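PDB 4ETM: Low molecular weight protein-tyrosine-phosphatase yfkJ from Bacillus subtilis, which removes phosphate from phosphotyrosine-containing proteins as a low molecular weight protein-tyrosine phosphatase and takes part in resistance to ethanol stress. Local coordinates for residues Leu42-Lys46 and Gly47-Lys51; Glu93-Leu96 and Asp97-Tyr101; Glu108-Gly111 and Ser112-Met116; Gln73-Leu76 and Arg77-Gly80; Glu151-Gln154 and Leu155-Gly159. All coordinates share one frame; numbering follows the deposited sequence.

Contact 1: residues Leu42-Lys46 and Gly47-Lys51; sequences LAAKK and GLEGK
E49 lies back against A44 where helix 31-45 ends and the chain turns toward strand 52-58. From CB, a chi1 of -73° sets CG of E49 beside the backbone N, and CG comes to rest 3.6 Å from A44 CB, with A44 CA equally near. A bend at chi2 then carries the carboxylate back along the methyl group: CD and OE2 each pass 3.8 Å from A44 CB. The acid thus meets the last turn of the helix through CG, CD and OE2, by van der Waals contact alone.

Beneath this side chain the backbone forms a Schellman motif. L48 N donates to A43 O at 2.9 Å, tilted from the carbonyl plane, while G47 N reaches A44 O at 2.9 Å from above the carbonyl plane, 68° out of it. G47 makes the turn with a positive phi of 71°, a value glycine adopts readily. A43 and L48 flank the motif on the apolar side, their CB atoms 4.4 Å apart. L48 CD1 also touches K46 CB at 3.8 Å, and L48 packs on Q168 of helix 149-170, which ties the turn to the terminal helix.

K46, by contrast, contributes only the base of its chain, its amine leading away from the turn. Two carbonyls of the final helical turn are thereby satisfied by backbone N-H groups, and the side chains add van der Waals contact rather than charge pairing.

Contact 2: residues Glu93-Leu96 and Asp97-Tyr101; sequences EQDL and DDFDY
Q94 and D98, one helical turn apart, are joined by a nearly straight hydrogen bond from Q94 NE2 to D98 OD1 (2.9 Å, 168°). The acceptor is met on its syn side but 33° out of the carboxylate plane, whereas the oxygen lies close to the amide plane. Q94 reaches it because CG stands opposite the backbone N (chi1 -168°) and the chain folds over at chi2. D98 is also linked to D95 through water 1, which donates to D95 OD1 and to D98 OD2; the other oxygen of D95 is held by S92 N and R89.

Among backbone bonds, those from D97 N and D98 N are weak, and F99 N to D95 O (3.2 Å) closes the last turn. Helix 93-98 ends here: F99 leaves helical geometry, and after F99 and D100 the chain enters strand 101-104 of the central parallel sheet.

The F99 ring contributes close contacts of oxygen with ring carbon. D95 O lies at its edge, in the ring plane, 3.5 Å from F99 CD2, and D95 OD1 approaches F99 CE2 to 3.5 Å. Packing is added by S20 and L22 of strand 19-25, which also touch the F99 side chain.

Contact 3: residues Glu108-Gly111 and Ser112-Met116; sequences ENIG and SLRSM
Helix 107-117 belongs to the beta-alpha-beta unit that runs from strand 101-104 to strand 125-127, and within it the side chains of I110 and R114 run alongside each other. I110 CG2, placed anti to the backbone N by a chi1 of -62° for CG1, touches R114 NE at 3.6 Å and R114 NH2 at 3.7 Å, meeting the guanidinium obliquely. R114 rises from its backbone with CG 3.1 Å from I110 O, then extends from CG to NE. There NE forms a salt bridge with E108 of the second subunit, so the isoleucine methyl flanks a charge engaged across the dimer interface.

The backbone is regular helix. S112 N donates to E108 O at 2.9 Å, L113 N to N109 O at 3.0 Å, and the bonds from R114 N to I110 O and from S115 N to G111 O continue the series.

On another flank, water 2 accepts from N109 ND2 at 3.0 Å and donates to S112 OG at 2.9 Å, bridging the two side chains. S112 OG is hydrogen-bonded as well to G111 O of the second subunit, and G111 O here receives the reciprocal bond. N109 itself sits about 4 Å from the side chains of the nucleophile C25 and of R31, and its OD1 is weakly bonded to M105 N. This is a helix of a beta-alpha-beta crossover in a Rossmann-like alpha/beta fold, with I110 and L113 packed on I125 of the sheet and E108, S112 and R114 at the second subunit.

Contact 4: residues Gln73-Leu76 and Arg77-Gly80; sequences QEIL and RREG
R77 folds back along Q73 and E74 on helix 70-78, which is closed by a Schellman motif at G80, with positive phi. With chi1 at -74° R77 CG lies 3.2 Å from Q73 O, and the chain stays extended to NE. Its guanidinium then places NH2 2.9 Å from Q73 OE1, close but at too poor an angle for a hydrogen bond, with amide and guanidinium planes 58° apart. E74 CG meets the edge of the same group, in its plane, 3.5 Å from R77 NH1. The Q73 amide is held instead through NE2, by P68 O.

R78 takes a different course. Its CG stands opposite the backbone N (chi1 162°) and the chain bends at chi3, bringing the guanidinium alongside I75. I75 CD1 lies over one face, offset toward the rim. In the guanidinium plane, R78 NE forms a salt bridge with E79 OE2 at 3.2 Å, reaching the anti side of the carboxylate; R78 NH1 forms a salt bridge with E150 of helix 149-170.

Regular backbone bonds run beneath, E79 N reaching I75 O at 3.0 Å. E79 bends at chi2, its CG 3.3 Å from I75 O.

Contact 5: residues Glu151-Gln154 and Leu155-Gly159; sequences EVCQ and LIKTG
I156 N donates to V152 O at 2.8 Å, and K157 N to C153 O at 2.9 Å. L155 N reaches E151 O at 3.0 Å, while the last bond of the set, T158 N to Q154 O, is longer at 3.3 Å but nearly straight (173°). Together they are four consecutive i to i+4 bonds of a regular alpha-helix.

Carbon atoms gather round the same carbonyls. L155 CG lies 3.2 Å from E151 O, and K157 CG sits against C153 O. Each of these side chains has CG beside its backbone N, which lays the start of the chain along the carbonyl of the preceding turn. L155 goes on to pack against L137 and P141.

All this lies in helix 149-170, the long C-terminal helix of the phosphatase fold, which packs beside helix 31-45. V152 touches R31, an active-site residue at the start of that helix, and I156 packs on A35 and I38 one and two turns further along it.

Within the helix itself V152 and I156 follow each other one turn apart on the same flank, and V152 CG1 meets I156 CD1 at 3.6 Å. The valine branch gets there because CG1 is anti to the backbone N (chi1 168°), while I156 is extended at chi2, its CD1 carried forward to the methyl. On a neighbouring flank C153 SG approaches K157 CD at 3.9 Å. The thiol also touches I75 and R78 of helix 70-78, and beyond the bend at chi3 the K157 amine makes a long, weak ion pair with E79.

In the fold
Contact 3 has the most buried residues, five of eight, and alone meets the second subunit; contacts 1, 2 and 4 are partly buried with four exposed residues each, contact 5 with two. Contacts 1 and 4 finish a helix with a Schellman glycine, in contact 2 F99 leaves the helix just ahead of strand 101-104, contact 3 takes up nearly all of its helix and contact 5 the first half of a long one. Contacts 4 and 5 touch through C153, bringing helices 70-78 and 149-170 together, and contacts 2 and 3 meet at E93 and M116. Charged or amide side chains mark contacts 2 and 4, whereas contact 5 packs mainly apolar groups beside helix 31-45, whose end contact 1 forms.

Contact 1: residues Leu42-Lys46 and Gly47-Lys51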
loop_
_atom_site.group_PDB
_atom_site.type_symbol
_atom_site.label_atom_id
_atom_site.label_comp_id
_atom_site.label_asym_id
_atom_site.label_seq_id
_atom_site.Cartn_x
_atom_site.Cartn_y
_atom_site.Cartn_z
ATOM N N LEU A 42 25.971 -2.907 7.561
ATOM C CA LEU A 42 25.952 -4.366 7.567
ATOM C C LEU A 42 26.700 -4.948 6.371
ATOM O O LEU A 42 27.494 -5.873 6.529
ATOM C CB LEU A 42 24.527 -4.914 7.597
ATOM C CG LEU A 42 23.724 -4.633 8.868
ATOM C CD1 LEU A 42 22.382 -5.371 8.836
ATOM C CD2 LEU A 42 24.524 -5.024 10.093
ATOM N N ALA A 43 26.453 -4.400 5.179
ATOM C CA ALA A 43 27.146 -4.865 3.976
ATOM C C ALA A 43 28.664 -4.707 4.089
ATOM O O ALA A 43 29.427 -5.590 3.676
ATOM C CB ALA A 43 26.637 -4.132 2.739
ATOM N N ALA A 44 29.093 -3.569 4.629
ATOM C CA ALA A 44 30.518 -3.297 4.802
ATOM C C ALA A 44 31.163 -4.309 5.740
ATOM O O ALA A 44 32.281 -4.765 5.496
ATOM C CB ALA A 44 30.736 -1.875 5.314
ATOM N N LYS A 45 30.449 -4.667 6.804
ATOM C CA LYS A 45 30.949 -5.631 7.782
ATOM C C LYS A 45 31.192 -6.994 7.140
ATOM O O LYS A 45 32.075 -7.745 7.565
ATOM C CB LYS A 45 29.971 -5.777 8.948
ATOM C CG LYS A 45 30.000 -4.632 9.952
ATOM C CD LYS A 45 29.003 -4.875 11.076
ATOM C CE LYS A 45 28.941 -3.704 12.048
ATOM N NZ LYS A 45 27.655 -3.691 12.819
ATOM N N LYS A 46 30.401 -7.302 6.114
ATOM C CA LYS A 46 30.512 -8.564 5.395
ATOM C C LYS A 46 31.530 -8.461 4.268
ATOM O O LYS A 46 31.780 -9.435 3.568
ATOM C CB LYS A 46 29.150 -8.968 4.824
ATOM C CG LYS A 46 28.072 -9.172 5.870
ATOM C CD LYS A 46 28.153 -10.549 6.503
ATOM C CE LYS A 46 26.925 -10.815 7.361
ATOM N NZ LYS A 46 26.912 -12.183 7.945
ATOM N N GLY A 47 32.116 -7.279 4.098
ATOM C CA GLY A 47 33.073 -7.051 3.029
ATOM C C GLY A 47 32.409 -7.019 1.663
ATOM O O GLY A 47 32.948 -7.541 0.686
ATOM N N LEU A 48 31.230 -6.404 1.587
ATOM C CA LEU A 48 30.493 -6.373 0.332
ATOM C C LEU A 48 30.330 -4.969 -0.236
ATOM O O LEU A 48 29.495 -4.750 -1.120
ATOM C CB LEU A 48 29.128 -7.045 0.496
ATOM C CG LEU A 48 29.207 -8.546 0.793
ATOM C CD1 LEU A 48 27.863 -9.034 1.277
ATOM C CD2 LEU A 48 29.650 -9.343 -0.429
ATOM N N GLU A 49 31.138 -4.027 0.255
ATOM C CA GLU A 49 31.097 -2.647 -0.231
ATOM C C GLU A 49 31.319 -2.540 -1.736
ATOM O O GLU A 49 30.872 -1.585 -2.362
ATOM C CB GLU A 49 32.114 -1.759 0.498
ATOM C CG GLU A 49 31.749 -1.426 1.929
ATOM C CD GLU A 49 31.853 0.065 2.250
ATOM O OE1 GLU A 49 32.984 0.599 2.269
ATOM O OE2 GLU A 49 30.796 0.699 2.489
ATOM N N GLY A 50 32.008 -3.517 -2.313
ATOM C CA GLY A 50 32.309 -3.494 -3.732
ATOM C C GLY A 50 31.279 -4.209 -4.589
ATOM O O GLY A 50 31.426 -4.275 -5.814
ATOM N N LYS A 51 30.241 -4.746 -3.953
ATOM C CA LYS A 51 29.232 -5.527 -4.668
ATOM C C LYS A 51 27.811 -5.009 -4.481
ATOM O O LYS A 51 26.973 -5.146 -5.372
ATOM C CB LYS A 51 29.289 -6.995 -4.247
ATOM C CG LYS A 51 28.352 -7.898 -5.038
ATOM C CD LYS A 51 28.676 -7.857 -6.521
ATOM C CE LYS A 51 27.671 -8.633 -7.348
ATOM N NZ LYS A 51 28.180 -9.005 -8.699
#

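Contact 2: residues Glu93-Leu96 and Asp97-Tyr101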
loop_
_atom_site.group_PDB
_atom_site.type_symbol
_atom_site.label_atom_id
_atom_site.label_comp_id
_atom_site.label_asym_id
_atom_site.label_seq_id
_atom_site.Cartn_x
_atom_site.Cartn_y
_atom_site.Cartn_z
ATOM N N GLU A 93 9.705 7.229 -11.428
ATOM C CA GLU A 93 9.526 6.048 -12.270
ATOM C C GLU A 93 10.847 5.403 -12.655
ATOM O O GLU A 93 10.956 4.178 -12.700
ATOM C CB GLU A 93 8.747 6.403 -13.538
ATOM C CG GLU A 93 7.310 6.826 -13.293
ATOM C CD GLU A 93 6.467 6.747 -14.551
ATOM O OE1 GLU A 93 5.269 7.102 -14.493
ATOM O OE2 GLU A 93 7.004 6.323 -15.595
ATOM N N GLN A 94 11.853 6.225 -12.939
ATOM C CA GLN A 94 13.146 5.700 -13.376
ATOM C C GLN A 94 13.843 4.862 -12.298
ATOM O O GLN A 94 14.610 3.953 -12.612
ATOM C CB GLN A 94 14.057 6.831 -13.870
ATOM C CG GLN A 94 15.300 6.351 -14.610
ATOM C CD GLN A 94 14.961 5.473 -15.806
ATOM O OE1 GLN A 94 14.081 5.805 -16.606
ATOM N NE2 GLN A 94 15.649 4.340 -15.926
ATOM N N ASP A 95 13.568 5.161 -11.034
ATOM C CA ASP A 95 14.104 4.376 -9.934
ATOM C C ASP A 95 13.656 2.914 -10.013
ATOM O O ASP A 95 14.390 2.015 -9.610
ATOM C CB ASP A 95 13.668 4.960 -8.586
ATOM C CG ASP A 95 14.393 6.247 -8.231
ATOM O OD1 ASP A 95 15.638 6.291 -8.325
ATOM O OD2 ASP A 95 13.709 7.210 -7.830
ATOM N N LEU A 96 12.447 2.686 -10.517
ATOM C CA LEU A 96 11.918 1.330 -10.621
ATOM C C LEU A 96 12.822 0.465 -11.500
ATOM O O LEU A 96 13.125 -0.671 -11.156
ATOM C CB LEU A 96 10.492 1.343 -11.185
ATOM C CG LEU A 96 9.460 2.171 -10.420
ATOM C CD1 LEU A 96 8.160 2.235 -11.198
ATOM C CD2 LEU A 96 9.225 1.599 -9.048
ATOM N N ASP A 97 13.273 1.016 -12.615
ATOM C CA ASP A 97 14.083 0.249 -13.550
ATOM C C ASP A 97 15.552 0.210 -13.123
ATOM O O ASP A 97 16.285 -0.698 -13.500
ATOM C CB ASP A 97 13.964 0.829 -14.960
ATOM C CG ASP A 97 12.577 0.633 -15.564
ATOM O OD1 ASP A 97 11.868 -0.320 -15.164
ATOM O OD2 ASP A 97 12.199 1.428 -16.452
ATOM N N ASP A 98 15.970 1.196 -12.334
ATOM C CA ASP A 98 17.384 1.359 -11.986
ATOM C C ASP A 98 17.861 0.401 -10.904
ATOM O O ASP A 98 18.986 -0.086 -10.947
ATOM C CB ASP A 98 17.663 2.796 -11.538
ATOM C CG ASP A 98 17.845 3.751 -12.702
ATOM O OD1 ASP A 98 17.444 3.404 -13.833
ATOM O OD2 ASP A 98 18.384 4.855 -12.481
ATOM N N PHE A 99 17.010 0.145 -9.918
ATOM C CA PHE A 99 17.420 -0.614 -8.753
ATOM C C PHE A 99 16.993 -2.067 -8.806
ATOM O O PHE A 99 15.878 -2.362 -9.174
ATOM C CB PHE A 99 16.869 0.041 -7.488
ATOM C CG PHE A 99 17.575 1.317 -7.109
ATOM C CD1 PHE A 99 18.693 1.289 -6.286
ATOM C CD2 PHE A 99 17.118 2.542 -7.560
ATOM C CE1 PHE A 99 19.348 2.459 -5.927
ATOM C CE2 PHE A 99 17.775 3.720 -7.199
ATOM C CZ PHE A 99 18.901 3.667 -6.387
ATOM N N ASP A 100 17.877 -2.965 -8.384
ATOM C CA ASP A 100 17.599 -4.390 -8.419
ATOM C C ASP A 100 16.527 -4.768 -7.385
ATOM O O ASP A 100 15.678 -5.623 -7.649
ATOM C CB ASP A 100 18.898 -5.179 -8.206
ATOM C CG ASP A 100 19.910 -4.928 -9.309
ATOM O OD1 ASP A 100 19.552 -5.136 -10.490
ATOM O OD2 ASP A 100 21.050 -4.506 -9.004
ATOM N N TYR A 101 16.582 -4.120 -6.226
ATOM C CA TYR A 101 15.626 -4.345 -5.143
ATOM C C TYR A 101 15.013 -3.021 -4.750
ATOM O O TYR A 101 15.724 -2.040 -4.562
ATOM C CB TYR A 101 16.326 -4.907 -3.906
ATOM C CG TYR A 101 16.848 -6.305 -4.080
ATOM C CD1 TYR A 101 16.108 -7.396 -3.653
ATOM C CD2 TYR A 101 18.084 -6.531 -4.648
ATOM C CE1 TYR A 101 16.579 -8.690 -3.815
ATOM C CE2 TYR A 101 18.567 -7.819 -4.813
ATOM C CZ TYR A 101 17.808 -8.888 -4.386
ATOM O OH TYR A 101 18.282 -10.173 -4.535
HETATM O O HOH W 1 18.047 6.011 -9.718
#

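Contact 3: residues Glu108-Gly111 and Ser112-Met116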
loop_
_atom_site.group_PDB
_atom_site.type_symbol
_atom_site.label_atom_id
_atom_site.label_comp_id
_atom_site.label_asym_id
_atom_site.label_seq_id
_atom_site.Cartn_x
_atom_site.Cartn_y
_atom_site.Cartn_z
ATOM N N GLU A 108 1.368 0.823 2.605
ATOM C CA GLU A 108 1.038 2.050 1.877
ATOM C C GLU A 108 2.116 2.438 0.872
ATOM O O GLU A 108 1.806 2.856 -0.251
ATOM C CB GLU A 108 0.703 3.211 2.825
ATOM C CG GLU A 108 -0.579 2.976 3.614
ATOM C CD GLU A 108 -0.880 4.098 4.603
ATOM O OE1 GLU A 108 0.017 4.923 4.862
ATOM O OE2 GLU A 108 -2.009 4.154 5.129
ATOM N N ASN A 109 3.373 2.322 1.280
ATOM C CA ASN A 109 4.491 2.650 0.395
ATOM C C ASN A 109 4.458 1.774 -0.858
ATOM O O ASN A 109 4.686 2.252 -1.981
ATOM C CB ASN A 109 5.832 2.414 1.089
ATOM C CG ASN A 109 6.056 3.292 2.301
ATOM O OD1 ASN A 109 6.820 2.920 3.188
ATOM N ND2 ASN A 109 5.437 4.454 2.340
ATOM N N ILE A 110 4.189 0.485 -0.659
ATOM C CA ILE A 110 4.103 -0.460 -1.770
ATOM C C ILE A 110 3.009 -0.012 -2.732
ATOM O O ILE A 110 3.214 0.041 -3.945
ATOM C CB ILE A 110 3.778 -1.880 -1.285
ATOM C CG1 ILE A 110 4.885 -2.415 -0.368
ATOM C CG2 ILE A 110 3.466 -2.798 -2.462
ATOM C CD1 ILE A 110 6.012 -3.101 -1.084
ATOM N N GLY A 111 1.851 0.334 -2.178
ATOM C CA GLY A 111 0.736 0.787 -2.983
ATOM C C GLY A 111 1.059 2.047 -3.765
ATOM O O GLY A 111 0.661 2.178 -4.921
ATOM N N SER A 112 1.781 2.974 -3.136
ATOM C CA SER A 112 2.180 4.194 -3.826
ATOM C C SER A 112 3.099 3.900 -4.993
ATOM O O SER A 112 2.953 4.506 -6.050
ATOM C CB SER A 112 2.848 5.177 -2.870
ATOM O OG SER A 112 1.932 5.591 -1.869
ATOM N N LEU A 113 4.041 2.971 -4.801
ATOM C CA LEU A 113 4.965 2.605 -5.867
ATOM C C LEU A 113 4.178 1.936 -7.000
ATOM O O LEU A 113 4.509 2.092 -8.171
ATOM C CB LEU A 113 6.099 1.710 -5.341
ATOM C CG LEU A 113 7.092 2.379 -4.379
ATOM C CD1 LEU A 113 7.911 1.360 -3.598
ATOM C CD2 LEU A 113 8.027 3.332 -5.110
ATOM N N ARG A 114 3.106 1.234 -6.647
ATOM C CA ARG A 114 2.288 0.550 -7.657
ATOM C C ARG A 114 1.524 1.526 -8.543
ATOM O O ARG A 114 1.370 1.301 -9.741
ATOM C CB ARG A 114 1.309 -0.421 -6.992
ATOM C CG ARG A 114 1.946 -1.612 -6.266
ATOM C CD ARG A 114 0.926 -2.745 -6.103
ATOM N NE ARG A 114 1.421 -3.812 -5.237
ATOM C CZ ARG A 114 2.328 -4.713 -5.604
ATOM N NH1 ARG A 114 2.838 -4.684 -6.829
ATOM N NH2 ARG A 114 2.729 -5.644 -4.743
ATOM N N SER A 115 1.031 2.595 -7.932
ATOM C CA SER A 115 0.374 3.683 -8.640
ATOM C C SER A 115 1.350 4.405 -9.582
ATOM O O SER A 115 0.945 4.998 -10.583
ATOM C CB SER A 115 -0.202 4.678 -7.617
ATOM O OG SER A 115 -0.948 5.720 -8.231
ATOM N N MET A 116 2.635 4.343 -9.260
ATOM C CA MET A 116 3.659 5.067 -10.011
ATOM C C MET A 116 4.185 4.256 -11.192
ATOM O O MET A 116 4.708 4.808 -12.147
ATOM C CB MET A 116 4.817 5.407 -9.071
ATOM C CG MET A 116 6.026 6.038 -9.723
ATOM S SD MET A 116 7.263 6.310 -8.454
ATOM C CE MET A 116 6.180 6.815 -7.123
HETATM O O HOH W 2 3.132 5.693 0.782
#

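Contact 4: residues Gln73-Leu76 and Arg77-Gly80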
loop_
_atom_site.group_PDB
_atom_site.type_symbol
_atom_site.label_atom_id
_atom_site.label_comp_id
_atom_site.label_asym_id
_atom_site.label_seq_id
_atom_site.Cartn_x
_atom_site.Cartn_y
_atom_site.Cartn_z
ATOM N N GLN A 73 18.901 10.698 13.156
ATOM C CA GLN A 73 20.292 11.082 13.364
ATOM C C GLN A 73 20.777 10.595 14.719
ATOM O O GLN A 73 21.892 10.087 14.837
ATOM C CB GLN A 73 20.473 12.600 13.247
ATOM C CG GLN A 73 20.236 13.149 11.853
ATOM C CD GLN A 73 20.724 14.579 11.704
ATOM O OE1 GLN A 73 21.678 14.981 12.361
ATOM N NE2 GLN A 73 20.076 15.350 10.828
ATOM N N GLU A 74 19.931 10.735 15.736
ATOM C CA GLU A 74 20.305 10.321 17.084
ATOM C C GLU A 74 20.507 8.823 17.183
ATOM O O GLU A 74 21.474 8.370 17.792
ATOM C CB GLU A 74 19.271 10.771 18.111
ATOM C CG GLU A 74 19.323 12.246 18.428
ATOM C CD GLU A 74 18.673 12.555 19.758
ATOM O OE1 GLU A 74 17.479 12.926 19.762
ATOM O OE2 GLU A 74 19.357 12.417 20.797
ATOM N N ILE A 75 19.605 8.065 16.564
ATOM C CA ILE A 75 19.726 6.619 16.525
ATOM C C ILE A 75 21.052 6.251 15.884
ATOM O O ILE A 75 21.823 5.486 16.449
ATOM C CB ILE A 75 18.586 5.965 15.725
ATOM C CG1 ILE A 75 17.280 5.989 16.529
ATOM C CG2 ILE A 75 18.961 4.538 15.323
ATOM C CD1 ILE A 75 17.323 5.155 17.791
ATOM N N LEU A 76 21.317 6.821 14.712
ATOM C CA LEU A 76 22.535 6.502 13.971
ATOM C C LEU A 76 23.794 6.872 14.748
ATOM O O LEU A 76 24.754 6.101 14.773
ATOM C CB LEU A 76 22.507 7.117 12.556
ATOM C CG LEU A 76 21.418 6.554 11.631
ATOM C CD1 LEU A 76 21.420 7.210 10.249
ATOM C CD2 LEU A 76 21.544 5.042 11.491
ATOM N N ARG A 77 23.778 8.020 15.418
ATOM C CA ARG A 77 24.909 8.397 16.252
ATOM C C ARG A 77 25.156 7.338 17.315
ATOM O O ARG A 77 26.305 6.972 17.573
ATOM C CB ARG A 77 24.679 9.749 16.923
ATOM C CG ARG A 77 24.798 10.935 15.987
ATOM C CD ARG A 77 24.752 12.247 16.754
ATOM N NE ARG A 77 24.335 13.345 15.889
ATOM C CZ ARG A 77 23.107 13.857 15.869
ATOM N NH1 ARG A 77 22.173 13.384 16.684
ATOM N NH2 ARG A 77 22.816 14.851 15.041
ATOM N N ARG A 78 24.079 6.851 17.929
ATOM C CA ARG A 78 24.200 5.827 18.960
ATOM C C ARG A 78 24.840 4.577 18.399
ATOM O O ARG A 78 25.717 3.977 19.023
ATOM C CB ARG A 78 22.843 5.461 19.546
ATOM C CG ARG A 78 22.896 4.135 20.277
ATOM C CD ARG A 78 21.599 3.790 20.929
ATOM N NE ARG A 78 20.698 3.028 20.074
ATOM C CZ ARG A 78 19.403 2.918 20.329
ATOM N NH1 ARG A 78 18.901 3.545 21.385
ATOM N NH2 ARG A 78 18.612 2.210 19.541
ATOM N N GLU A 79 24.413 4.193 17.205
ATOM C CA GLU A 79 24.937 2.996 16.570
ATOM C C GLU A 79 26.315 3.241 15.970
ATOM O O GLU A 79 26.921 2.331 15.407
ATOM C CB GLU A 79 23.978 2.506 15.488
ATOM C CG GLU A 79 22.549 2.291 15.979
ATOM C CD GLU A 79 22.407 1.037 16.814
ATOM O OE1 GLU A 79 23.086 0.033 16.495
ATOM O OE2 GLU A 79 21.623 1.055 17.789
ATOM N N GLY A 80 26.800 4.473 16.074
ATOM C CA GLY A 80 28.079 4.835 15.485
ATOM C C GLY A 80 28.099 4.648 13.976
ATOM O O GLY A 80 29.117 4.248 13.393
#

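Contact 5: residues Glu151-Gln154 and Leu155-Gly159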
loop_
_atom_site.group_PDB
_atom_site.type_symbol
_atom_site.label_atom_id
_atom_site.label_comp_id
_atom_site.label_asym_id
_atom_site.label_seq_id
_atom_site.Cartn_x
_atom_site.Cartn_y
_atom_site.Cartn_z
ATOM N N GLU A 151 11.662 1.710 18.454
ATOM C CA GLU A 151 11.114 0.465 17.920
ATOM C C GLU A 151 11.397 0.370 16.418
ATOM O O GLU A 151 11.535 -0.728 15.884
ATOM C CB GLU A 151 9.616 0.341 18.208
ATOM C CG GLU A 151 8.739 1.253 17.381
ATOM C CD GLU A 151 7.246 1.020 17.609
ATOM O OE1 GLU A 151 6.441 1.765 17.014
ATOM O OE2 GLU A 151 6.877 0.098 18.371
ATOM N N VAL A 152 11.487 1.526 15.757
ATOM C CA VAL A 152 11.827 1.585 14.337
ATOM C C VAL A 152 13.269 1.111 14.153
ATOM O O VAL A 152 13.553 0.317 13.268
ATOM C CB VAL A 152 11.620 3.004 13.761
ATOM C CG1 VAL A 152 12.237 3.123 12.387
ATOM C CG2 VAL A 152 10.138 3.316 13.696
ATOM N N CYS A 153 14.178 1.575 15.011
ATOM C CA CYS A 153 15.552 1.079 14.985
ATOM C C CYS A 153 15.608 -0.450 15.109
ATOM O O CYS A 153 16.287 -1.120 14.322
ATOM C CB CYS A 153 16.365 1.715 16.116
ATOM S SG CYS A 153 18.089 1.157 16.216
ATOM N N GLN A 154 14.899 -0.998 16.090
ATOM C CA GLN A 154 14.927 -2.439 16.305
ATOM C C GLN A 154 14.424 -3.191 15.082
ATOM O O GLN A 154 15.052 -4.153 14.638
ATOM C CB GLN A 154 14.133 -2.843 17.555
ATOM C CG GLN A 154 14.915 -2.672 18.846
ATOM C CD GLN A 154 14.083 -2.938 20.093
ATOM O OE1 GLN A 154 12.915 -3.326 20.009
ATOM N NE2 GLN A 154 14.688 -2.725 21.260
ATOM N N LEU A 155 13.308 -2.727 14.535
ATOM C CA LEU A 155 12.712 -3.364 13.366
ATOM C C LEU A 155 13.618 -3.270 12.147
ATOM O O LEU A 155 13.770 -4.232 11.406
ATOM C CB LEU A 155 11.348 -2.744 13.070
ATOM C CG LEU A 155 10.266 -3.076 14.096
ATOM C CD1 LEU A 155 9.060 -2.201 13.870
ATOM C CD2 LEU A 155 9.886 -4.552 14.014
ATOM N N ILE A 156 14.221 -2.106 11.939
ATOM C CA ILE A 156 15.024 -1.897 10.751
ATOM C C ILE A 156 16.347 -2.660 10.851
ATOM O O ILE A 156 16.844 -3.154 9.836
ATOM C CB ILE A 156 15.216 -0.408 10.456
ATOM C CG1 ILE A 156 13.905 0.174 9.921
ATOM C CG2 ILE A 156 16.318 -0.201 9.454
ATOM C CD1 ILE A 156 13.975 1.675 9.595
ATOM N N LYS A 157 16.886 -2.806 12.067
ATOM C CA LYS A 157 18.076 -3.637 12.239
ATOM C C LYS A 157 17.840 -5.083 11.822
ATOM O O LYS A 157 18.589 -5.618 11.015
ATOM C CB LYS A 157 18.612 -3.572 13.669
ATOM C CG LYS A 157 19.372 -2.288 13.963
ATOM C CD LYS A 157 19.811 -2.196 15.407
ATOM C CE LYS A 157 20.864 -3.233 15.736
ATOM N NZ LYS A 157 21.305 -3.102 17.151
ATOM N N THR A 158 16.802 -5.708 12.366
ATOM C CA THR A 158 16.521 -7.105 12.045
ATOM C C THR A 158 16.139 -7.272 10.574
ATOM O O THR A 158 16.549 -8.228 9.911
ATOM C CB THR A 158 15.430 -7.699 12.963
ATOM O OG1 THR A 158 14.196 -7.003 12.774
ATOM C CG2 THR A 158 15.846 -7.572 14.407
ATOM N N GLY A 159 15.370 -6.326 10.058
ATOM C CA GLY A 159 14.953 -6.403 8.676
ATOM C C GLY A 159 16.149 -6.346 7.741
ATOM O O GLY A 159 16.223 -7.124 6.791
#